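Local coordinates for TIR domain-containing adapter molecule 1 (Homo sapiens, PDB 4BSX), which serves as a Toll-like receptor signalling adaptor that induces interferon-beta, its N-terminal helical domain resembling IFIT proteins, at residues A21-D24 and K25-Y28; L105-E109 and K110-A114. The protein carries 2 engineered substitutions. All coordinates share one frame; numbering follows the deposited sequence.

Contact 1 of 2, residues A21-D24 and K25-Y28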
ATOM      1  N   ALA A  21       7.714  13.697   2.335  1.00 15.70           N
ATOM      2  CA  ALA A  21       7.219  13.978   3.699  1.00 22.31           C
ATOM      3  C   ALA A  21       8.316  14.522   4.636  1.00 12.81           C
ATOM      4  O   ALA A  21       8.006  15.131   5.653  1.00 19.16           O
ATOM      5  CB  ALA A  21       6.570  12.758   4.312  1.00 19.05           C
ATOM      6  N   GLY A  22       9.575  14.314   4.256  1.00 14.18           N
ATOM      7  CA  GLY A  22      10.718  14.652   5.077  1.00 19.32           C
ATOM      8  C   GLY A  22      11.218  13.421   5.809  1.00 13.73           C
ATOM      9  O   GLY A  22      10.450  12.490   6.016  1.00 12.76           O
ATOM     10  N   GLN A  23      12.478  13.435   6.228  1.00 14.83           N
ATOM     11  CA  GLN A  23      13.083  12.309   6.915  1.00 15.72           C
ATOM     12  C   GLN A  23      12.526  12.155   8.320  1.00 13.76           C
ATOM     13  O   GLN A  23      12.444  11.018   8.833  1.00 11.75           O
ATOM     14  CB  GLN A  23      14.608  12.464   6.973  1.00 23.12           C
ATOM     15  CG  GLN A  23      15.353  12.531   5.576  1.00 26.46           C
ATOM     16  CD  GLN A  23      15.194  11.260   4.715  1.00 30.12           C
ATOM     17  OE1 GLN A  23      15.924  10.283   4.862  1.00 32.47           O
ATOM     18  NE2 GLN A  23      14.245  11.295   3.791  1.00 36.36           N
ATOM     19  N   ASP A  24      12.151  13.271   8.948  1.00 13.83           N
ATOM     20  CA  ASP A  24      11.631  13.228  10.320  1.00 17.82           C
ATOM     21  C   ASP A  24      10.315  12.437  10.290  1.00 15.74           C
ATOM     22  O   ASP A  24      10.205  11.389  10.939  1.00 12.27           O
ATOM     23  CB  ASP A  24      11.393  14.634  10.928  1.00 20.26           C
ATOM     24  CG  ASP A  24      12.668  15.317  11.443  1.00 14.33           C
ATOM     25  OD1 ASP A  24      13.723  14.662  11.653  1.00  7.58           O
ATOM     26  OD2 ASP A  24      12.601  16.552  11.619  1.00 13.18           O
ATOM     27  N   LYS A  25       9.357  12.914   9.496  1.00 17.35           N
ATOM     28  CA  LYS A  25       8.112  12.168   9.205  1.00 16.05           C
ATOM     29  C   LYS A  25       8.288  10.693   8.808  1.00 11.08           C
ATOM     30  O   LYS A  25       7.582   9.820   9.326  1.00 15.32           O
ATOM     31  CB  LYS A  25       7.269  12.871   8.153  1.00 13.08           C
ATOM     32  CG  LYS A  25       5.885  12.327   8.075  1.00 14.31           C
ATOM     33  CD  LYS A  25       5.073  12.465   9.377  1.00 20.00           C
ATOM     34  CE  LYS A  25       4.952  13.880   9.912  1.00 18.32           C
ATOM     35  NZ  LYS A  25       3.956  14.698   9.199  1.00 42.12           N
ATOM     36  N   LEU A  26       9.243  10.368   7.956  1.00  7.36           N
ATOM     37  CA  LEU A  26       9.482   8.954   7.693  1.00 10.74           C
ATOM     38  C   LEU A  26       9.914   8.163   8.939  1.00  8.05           C
ATOM     39  O   LEU A  26       9.431   7.073   9.200  1.00  8.69           O
ATOM     40  CB  LEU A  26      10.515   8.776   6.594  1.00 13.89           C
ATOM     41  CG  LEU A  26      10.104   9.248   5.193  1.00 17.15           C
ATOM     42  CD1 LEU A  26      11.256   8.978   4.236  1.00 12.94           C
ATOM     43  CD2 LEU A  26       8.828   8.571   4.729  1.00 15.65           C
ATOM     44  N   LEU A  27      10.851   8.710   9.697  1.00  9.26           N
ATOM     45  CA  LEU A  27      11.209   8.146  10.990  1.00  9.68           C
ATOM     46  C   LEU A  27       9.967   7.957  11.893  1.00  7.96           C
ATOM     47  O   LEU A  27       9.774   6.887  12.451  1.00  7.73           O
ATOM     48  CB  LEU A  27      12.284   9.005  11.687  1.00 12.49           C
ATOM     49  CG  LEU A  27      13.679   8.834  11.040  1.00 10.49           C
ATOM     50  CD1 LEU A  27      14.657   9.905  11.431  1.00 13.65           C
ATOM     51  CD2 LEU A  27      14.261   7.424  11.343  1.00  9.94           C
ATOM     52  N   TYR A  28       9.123   8.974  11.974  1.00  7.51           N
ATOM     53  CA  TYR A  28       7.838   8.884  12.648  1.00 10.91           C
ATOM     54  C   TYR A  28       7.019   7.699  12.149  1.00 11.40           C
ATOM     55  O   TYR A  28       6.579   6.891  12.950  1.00  7.04           O
ATOM     56  CB  TYR A  28       7.042  10.170  12.447  1.00 18.60           C
ATOM     57  CG  TYR A  28       5.629  10.078  12.981  1.00 13.75           C
ATOM     58  CD1 TYR A  28       5.385   9.922  14.364  1.00 16.87           C
ATOM     59  CD2 TYR A  28       4.522  10.120  12.113  1.00 20.59           C
ATOM     60  CE1 TYR A  28       4.057   9.822  14.874  1.00  9.30           C
ATOM     61  CE2 TYR A  28       3.179  10.018  12.618  1.00 10.79           C
ATOM     62  CZ  TYR A  28       2.977   9.877  13.978  1.00 18.60           C
ATOM     63  OH  TYR A  28       1.688   9.793  14.431  1.00 25.72           O
TER
HETATM   64  O   HOH W   1       9.608  15.573   7.974  1.00 14.03           O
HETATM   65  O   HOH W   2       5.657  15.835   6.870  1.00 29.02           O

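Contact 2 of 2, residues L105-E109 and K110-A114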
ATOM      1  N   LEU A 105      -4.062   5.276   4.639  1.00 16.23           N
ATOM      2  CA  LEU A 105      -3.087   5.591   5.681  1.00 19.21           C
ATOM      3  C   LEU A 105      -2.398   6.919   5.373  1.00 17.66           C
ATOM      4  O   LEU A 105      -2.255   7.772   6.273  1.00 17.88           O
ATOM      5  CB  LEU A 105      -2.055   4.454   5.879  1.00 13.67           C
ATOM      6  CG  LEU A 105      -2.733   3.080   6.111  1.00 17.04           C
ATOM      7  CD1 LEU A 105      -1.750   1.866   6.107  1.00 18.01           C
ATOM      8  CD2 LEU A 105      -3.535   3.108   7.364  1.00 11.03           C
ATOM      9  N   LEU A 106      -1.998   7.124   4.119  1.00 13.63           N
ATOM     10  CA  LEU A 106      -1.329   8.371   3.778  1.00 14.21           C
ATOM     11  C   LEU A 106      -2.216   9.608   4.071  1.00 24.38           C
ATOM     12  O   LEU A 106      -1.736  10.615   4.624  1.00 22.61           O
ATOM     13  CB  LEU A 106      -0.872   8.360   2.335  1.00 19.91           C
ATOM     14  CG  LEU A 106       0.229   7.363   1.978  1.00 15.41           C
ATOM     15  CD1 LEU A 106       0.459   7.402   0.476  1.00 15.49           C
ATOM     16  CD2 LEU A 106       1.507   7.667   2.725  1.00 13.77           C
ATOM     17  N   ALA A 107      -3.503   9.538   3.716  1.00 20.54           N
ATOM     18  CA  ALA A 107      -4.422  10.648   3.987  1.00 17.47           C
ATOM     19  C   ALA A 107      -4.698  10.869   5.474  1.00 17.47           C
ATOM     20  O   ALA A 107      -4.893  12.008   5.906  1.00 17.34           O
ATOM     21  CB  ALA A 107      -5.727  10.436   3.267  1.00 19.36           C
ATOM     22  N   GLU A 108      -4.720   9.785   6.247  1.00 17.33           N
ATOM     23  CA  GLU A 108      -4.898   9.852   7.702  1.00 23.71           C
ATOM     24  C   GLU A 108      -3.680  10.491   8.383  1.00 18.51           C
ATOM     25  O   GLU A 108      -3.796  11.102   9.416  1.00 22.23           O
ATOM     26  CB  GLU A 108      -5.112   8.448   8.284  1.00 22.54           C
ATOM     27  CG  GLU A 108      -6.448   7.808   7.917  1.00 29.24           C
ATOM     28  CD  GLU A 108      -7.550   8.256   8.842  1.00 38.81           C
ATOM     29  OE1 GLU A 108      -7.546   7.791  10.010  1.00 40.88           O
ATOM     30  OE2 GLU A 108      -8.397   9.089   8.415  1.00 32.70           O
ATOM     31  N   GLU A 109      -2.508  10.318   7.806  1.00 17.28           N
ATOM     32  CA  GLU A 109      -1.315  10.934   8.330  1.00 18.60           C
ATOM     33  C   GLU A 109      -1.204  12.333   7.777  1.00 18.08           C
ATOM     34  O   GLU A 109      -0.247  13.048   8.062  1.00 16.45           O
ATOM     35  CB  GLU A 109      -0.071  10.120   7.953  1.00 15.91           C
ATOM     36  CG  GLU A 109       0.007   8.754   8.691  1.00 20.99           C
ATOM     37  CD  GLU A 109       0.014   8.886  10.213  1.00 15.88           C
ATOM     38  OE1 GLU A 109       0.319   9.976  10.745  1.00 29.76           O
ATOM     39  OE2 GLU A 109      -0.305   7.913  10.901  1.00 26.68           O
ATOM     40  N   LYS A 110      -2.180  12.710   6.955  1.00 18.38           N
ATOM     41  CA  LYS A 110      -2.197  14.025   6.325  1.00 14.24           C
ATOM     42  C   LYS A 110      -1.016  14.245   5.406  1.00 18.64           C
ATOM     43  O   LYS A 110      -0.604  15.386   5.217  1.00 24.61           O
ATOM     44  CB  LYS A 110      -2.261  15.111   7.408  1.00 20.72           C
ATOM     45  CG  LYS A 110      -3.498  14.993   8.269  1.00 19.02           C
ATOM     46  CD  LYS A 110      -3.406  15.758   9.572  1.00 33.81           C
ATOM     47  CE  LYS A 110      -4.743  15.730  10.325  1.00 43.38           C
ATOM     48  NZ  LYS A 110      -5.227  14.329  10.618  1.00 53.04           N
ATOM     49  N   LEU A 111      -0.502  13.170   4.795  1.00 15.02           N
ATOM     50  CA  LEU A 111       0.579  13.291   3.826  1.00 14.23           C
ATOM     51  C   LEU A 111       0.074  13.495   2.408  1.00 17.76           C
ATOM     52  O   LEU A 111       0.879  13.734   1.486  1.00 22.90           O
ATOM     53  CB  LEU A 111       1.476  12.061   3.871  1.00 20.59           C
ATOM     54  CG  LEU A 111       2.084  11.705   5.225  1.00 21.24           C
ATOM     55  CD1 LEU A 111       3.144  10.637   5.053  1.00 17.25           C
ATOM     56  CD2 LEU A 111       2.675  12.922   5.930  1.00 21.29           C
ATOM     57  N   CYS A 112      -1.244  13.364   2.241  1.00 16.66           N
ATOM     58  CA  CYS A 112      -1.934  13.610   0.964  1.00 25.04           C
ATOM     59  C   CYS A 112      -3.437  13.885   1.181  1.00 18.46           C
ATOM     60  O   CYS A 112      -3.994  13.555   2.215  1.00 23.41           O
ATOM     61  CB  CYS A 112      -1.770  12.423   0.018  1.00 21.63           C
ATOM     62  SG  CYS A 112      -2.915  11.104   0.377  1.00 22.81           S
ATOM     63  N   PRO A 113      -4.097  14.522   0.204  1.00 29.87           N
ATOM     64  CA  PRO A 113      -5.517  14.866   0.380  1.00 21.36           C
ATOM     65  C   PRO A 113      -6.435  13.655   0.367  1.00 24.50           C
ATOM     66  O   PRO A 113      -6.125  12.655  -0.285  1.00 25.62           O
ATOM     67  CB  PRO A 113      -5.818  15.760  -0.815  1.00 23.22           C
ATOM     68  CG  PRO A 113      -4.762  15.454  -1.796  1.00 28.49           C
ATOM     69  CD  PRO A 113      -3.541  15.077  -1.040  1.00 21.91           C
ATOM     70  N   ALA A 114      -7.544  13.757   1.096  1.00 16.50           N
ATOM     71  CA  ALA A 114      -8.492  12.670   1.243  1.00 21.11           C
ATOM     72  C   ALA A 114      -9.146  12.311  -0.093  1.00 30.07           C
ATOM     73  O   ALA A 114      -9.630  11.195  -0.280  1.00 29.05           O
ATOM     74  CB  ALA A 114      -9.549  13.036   2.235  1.00 18.33           C
TER
HETATM   75  O   HOH W   3      -5.980  14.295   4.714  1.00 21.52           O

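Contact 1 of 2, residues A21-D24 and K25-Y28
Ala21 and Lys25 meet at the start of a helix through two waters and a small apolar touch. Both waters donate to Ala21 O: one, 2.9 Å from it, accepts from the backbone N of Lys25, and the other accepts from Lys25 NZ at 3.1 Å. The first water stands in for the direct i to i+4 bond that Lys25 N would make to Ala21 O, so that both the N-H and the carbonyl are satisfied through it. With CG anti to its backbone N (chi1 -166°) and bends at each later torsion, the lysine chain curls back so that NZ reaches the second water, while Lys25 CG packs on Ala21 CB at 3.8 Å.

Gly22 is the N-cap of helix 23-33 and also ends the preceding helical turn with positive phi (98°), where a CB would collide with the carbonyl O of Ala21, so glycine suits the place. Regular i to i+4 bonds then begin, with Leu26 N donating to Gly22 O over 3.1 Å. Leu27 N follows to Gln23 O, nearly straight at 173°, and Tyr28 N to Asp24 O. Leu26 is buried, as an apolar residue should be: its side chain also touches Leu54, its CD1 lies 3.8 Å from Gln23 NE2, and its CG rests on Gly22 O. Asp24, near the helix N-terminus, would probably interact favourably with the helix dipole, while Tyr28 OH is hydrogen-bonded to Lys32 one turn on.

Contact 2 of 2, residues L105-E109 and K110-A114
Lys110 turns the chain out of helix 96-108, its N donating a weak hydrogen bond to Ala107 O at 3.0 Å. Its phi is positive, a conformation that a residue with a CB tolerates less readily than glycine, and its CB lies close against the carbonyl of Glu109. The long polar chain suits this exposed corner, although NZ stays 6.5 Å from Glu108 OE2, too far for a salt bridge.

Next, Leu111 N reaches back to Leu106 O over 2.8 Å with an N-H...O angle of 155°, the donor tilted 23° from the carbonyl plane. This bond and the weaker one from Lys110 form a Schellman motif, the classic C-terminal cap, which satisfies carbonyls of the last turn as the chain leaves the helix. Apolar contact accompanies it: Leu111 CD1 meets Leu106 CD2 at 4.1 Å, the two side chains crossing at about a right angle, and Leu111 CG lies by Glu109 CB. Leu111 also packs on Ile17 and Leu29, and an alanine in its place would probably leave Leu106 CD2 without its methyl partner and open a gap toward helices 11-19 and 23-33.

Cys112 then lies extended across the helix end. Its SG sits between backbone N and carbonyl carbon (chi1 81°), which brings the sulfur to 3.9 Å from Leu106 CB and alongside Ala107 CB; the compact thiol fits beside so small a neighbour. Ala107 CA makes a CH...O contact with Cys112 O at 3.4 Å, and a water donates to both Ala107 O and Cys112 O. Pro113, whose ring nitrogen has no hydrogen to donate, carries the chain on to Ala114, whose CA approaches Ala107 CB at 4.1 Å.

In the fold
Both contacts are surface contacts at helix ends, in each of which one of the touching residues, a leucine, is buried, and they differ in polarity. Contact 1 opens helix 23-33, where amide N-H groups need acceptors and water supplies one; contact 2 closes helix 96-108, where carbonyls need donors and the following loop provides them. Contact 2 lies nearer the middle of the chain, about 13 Å against 17 Å from centre to centre, and has more apolar contact between its segments. Their centres are about 14 Å apart, yet they touch: Lys25 CG and Ala21 CB pack on the methyls of Leu111, and Tyr28 lies against Glu109. Lys32, the partner of Tyr28 OH, also forms a salt bridge with Glu109.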